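Local coordinates for geranyltranstransferase (Staphylococcus aureus, PDB 1RTR), which synthesises farnesyl pyrophosphate, joining geranyl pyrophosphate to isopentenyl pyrophosphate in isoprenoid biosynthesis, at the interface of chains A and B. Coordinates in Å, arbitrary orientation; residue numbers count along the deposited sequence, not the author numbering. Chains: chain A/B, geranyltranstransferase.

The interface of chains A and B. Residues chain A 154-155, 158-159; chain B 28-29, 106-107, 110.
The indole of B:Trp106 is pushed edge-first against helix 150-159 of chain A, with a different neighbour on each face and at the rim. Over one face of its six-membered ring sits CB of A:Met158, 3.7 Å from the ring centroid, a CH-pi contact. The opposite face carries the hydroxyl OG1 of B:Thr107, from its own helix, 3.2 Å above the plane and displaced toward the rim. At the benzene end, the thioether sulfur SD of A:Met155 lies 3.4 Å from CZ3, the methionine side chain crossing the run of the tryptophan side chain at about a right angle. CG of the tryptophan lies between the backbone N and the carbonyl carbon (chi1 57°), a setting that carries the ring out from helix 105-124 to meet chain A.

The patch illustrates how a flexible thioether can fit several surfaces at once. Bent at both chi2 and chi3, A:Met155 presents a different atom to each neighbour. Its CG meets the CD1 branch of B:Leu110 at 3.4 Å, the two side chains passing in opposite directions. Beyond the sulfur, methyl CE comes to 3.9 Å from CG2 of B:Thr107 and approaches CB of B:Thr28 and the backbone N of B:Gln29, tying helix 105-124 and the segment at B:Thr28 to one side chain. CD1 of B:Leu110 also reaches CB of A:Gln154, one turn back from A:Met158.

Such van der Waals matching suits the two-fold pairing of identical subunits, in which every contact recurs with the chains exchanged; homodimers are usual in this all-helical polyprenyl synthetase family. At the far margin A:Gln159 stretches out along an extended chain (chi2 172°) and lays its carboxamide against B:Thr28, where NE2 stands 3.5 Å from CA and 3.6 Å from the methyl CG2.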
loop_
_atom_site.group_PDB
_atom_site.type_symbol
_atom_site.label_atom_id
_atom_site.label_comp_id
_atom_site.label_asym_id
_atom_site.label_seq_id
_atom_site.Cartn_x
_atom_site.Cartn_y
_atom_site.Cartn_z
ATOM N N GLN A 154 -3.589 9.009 -11.635
ATOM C CA GLN A 154 -3.748 7.942 -12.617
ATOM C C GLN A 154 -5.213 7.802 -12.989
ATOM O O GLN A 154 -5.522 7.556 -14.143
ATOM C CB GLN A 154 -3.230 6.603 -12.097
ATOM C CG GLN A 154 -1.930 6.107 -12.732
ATOM C CD GLN A 154 -1.984 5.975 -14.254
ATOM O OE1 GLN A 154 -2.819 5.250 -14.807
ATOM N NE2 GLN A 154 -1.074 6.658 -14.924
ATOM N N MET A 155 -6.112 7.944 -12.014
ATOM C CA MET A 155 -7.547 7.880 -12.305
ATOM C C MET A 155 -7.897 9.006 -13.274
ATOM O O MET A 155 -8.420 8.743 -14.357
ATOM C CB MET A 155 -8.401 7.974 -11.040
ATOM C CG MET A 155 -8.804 6.631 -10.439
ATOM S SD MET A 155 -9.921 5.590 -11.400
ATOM C CE MET A 155 -11.432 6.564 -11.424
ATOM N N MET A 158 -6.495 8.453 -16.831
ATOM C CA MET A 158 -7.231 7.419 -17.565
ATOM C C MET A 158 -8.614 7.904 -17.997
ATOM O O MET A 158 -9.068 7.595 -19.089
ATOM C CB MET A 158 -7.386 6.145 -16.714
ATOM C CG MET A 158 -6.115 5.378 -16.432
ATOM S SD MET A 158 -5.638 4.352 -17.802
ATOM C CE MET A 158 -3.978 4.867 -18.013
ATOM N N GLN A 159 -9.285 8.644 -17.120
ATOM C CA GLN A 159 -10.557 9.289 -17.431
ATOM C C GLN A 159 -10.441 10.275 -18.606
ATOM O O GLN A 159 -11.351 10.380 -19.430
ATOM C CB GLN A 159 -11.071 10.032 -16.202
ATOM C CG GLN A 159 -12.488 10.538 -16.336
ATOM C CD GLN A 159 -13.013 11.100 -15.042
ATOM O OE1 GLN A 159 -12.985 12.311 -14.833
ATOM N NE2 GLN A 159 -13.486 10.225 -14.161
ATOM N N THR B 28 -13.604 12.217 -10.005
ATOM C CA THR B 28 -13.544 10.935 -10.701
ATOM C C THR B 28 -14.426 9.947 -9.966
ATOM O O THR B 28 -15.103 10.299 -9.000
ATOM C CB THR B 28 -12.093 10.382 -10.766
ATOM O OG1 THR B 28 -11.525 10.387 -9.452
ATOM C CG2 THR B 28 -11.177 11.305 -11.552
ATOM N N GLN B 29 -14.388 8.699 -10.409
ATOM C CA GLN B 29 -15.168 7.653 -9.767
ATOM C C GLN B 29 -14.394 6.861 -8.708
ATOM O O GLN B 29 -14.931 5.896 -8.155
ATOM C CB GLN B 29 -15.761 6.730 -10.821
ATOM C CG GLN B 29 -16.788 7.409 -11.702
ATOM C CD GLN B 29 -17.496 6.439 -12.612
ATOM O OE1 GLN B 29 -18.724 6.417 -12.652
ATOM N NE2 GLN B 29 -16.730 5.630 -13.348
ATOM N N TRP B 106 -9.870 -0.993 -14.914
ATOM C CA TRP B 106 -8.819 -0.044 -14.501
ATOM C C TRP B 106 -9.185 0.733 -13.245
ATOM O O TRP B 106 -8.338 0.924 -12.368
ATOM C CB TRP B 106 -8.330 0.890 -15.633
ATOM C CG TRP B 106 -9.373 1.742 -16.324
ATOM C CD1 TRP B 106 -10.035 1.444 -17.485
ATOM C CD2 TRP B 106 -9.837 3.041 -15.928
ATOM N NE1 TRP B 106 -10.897 2.460 -17.821
ATOM C CE2 TRP B 106 -10.797 3.456 -16.885
ATOM C CE3 TRP B 106 -9.555 3.893 -14.852
ATOM C CZ2 TRP B 106 -11.472 4.677 -16.796
ATOM C CZ3 TRP B 106 -10.224 5.106 -14.768
ATOM C CH2 TRP B 106 -11.170 5.485 -15.737
ATOM N N THR B 107 -10.445 1.143 -13.147
ATOM C CA THR B 107 -10.934 1.811 -11.952
ATOM C C THR B 107 -10.843 0.893 -10.738
ATOM O O THR B 107 -10.363 1.302 -9.670
ATOM C CB THR B 107 -12.378 2.300 -12.164
ATOM O OG1 THR B 107 -12.369 3.357 -13.133
ATOM C CG2 THR B 107 -12.926 2.974 -10.907
ATOM N N LEU B 110 -7.403 0.547 -9.427
ATOM C CA LEU B 110 -6.994 1.755 -8.714
ATOM C C LEU B 110 -7.720 1.906 -7.369
ATOM O O LEU B 110 -7.127 2.377 -6.384
ATOM C CB LEU B 110 -7.138 3.010 -9.595
ATOM C CG LEU B 110 -6.327 3.091 -10.908
ATOM C CD1 LEU B 110 -6.503 4.442 -11.561
ATOM C CD2 LEU B 110 -4.833 2.784 -10.764
#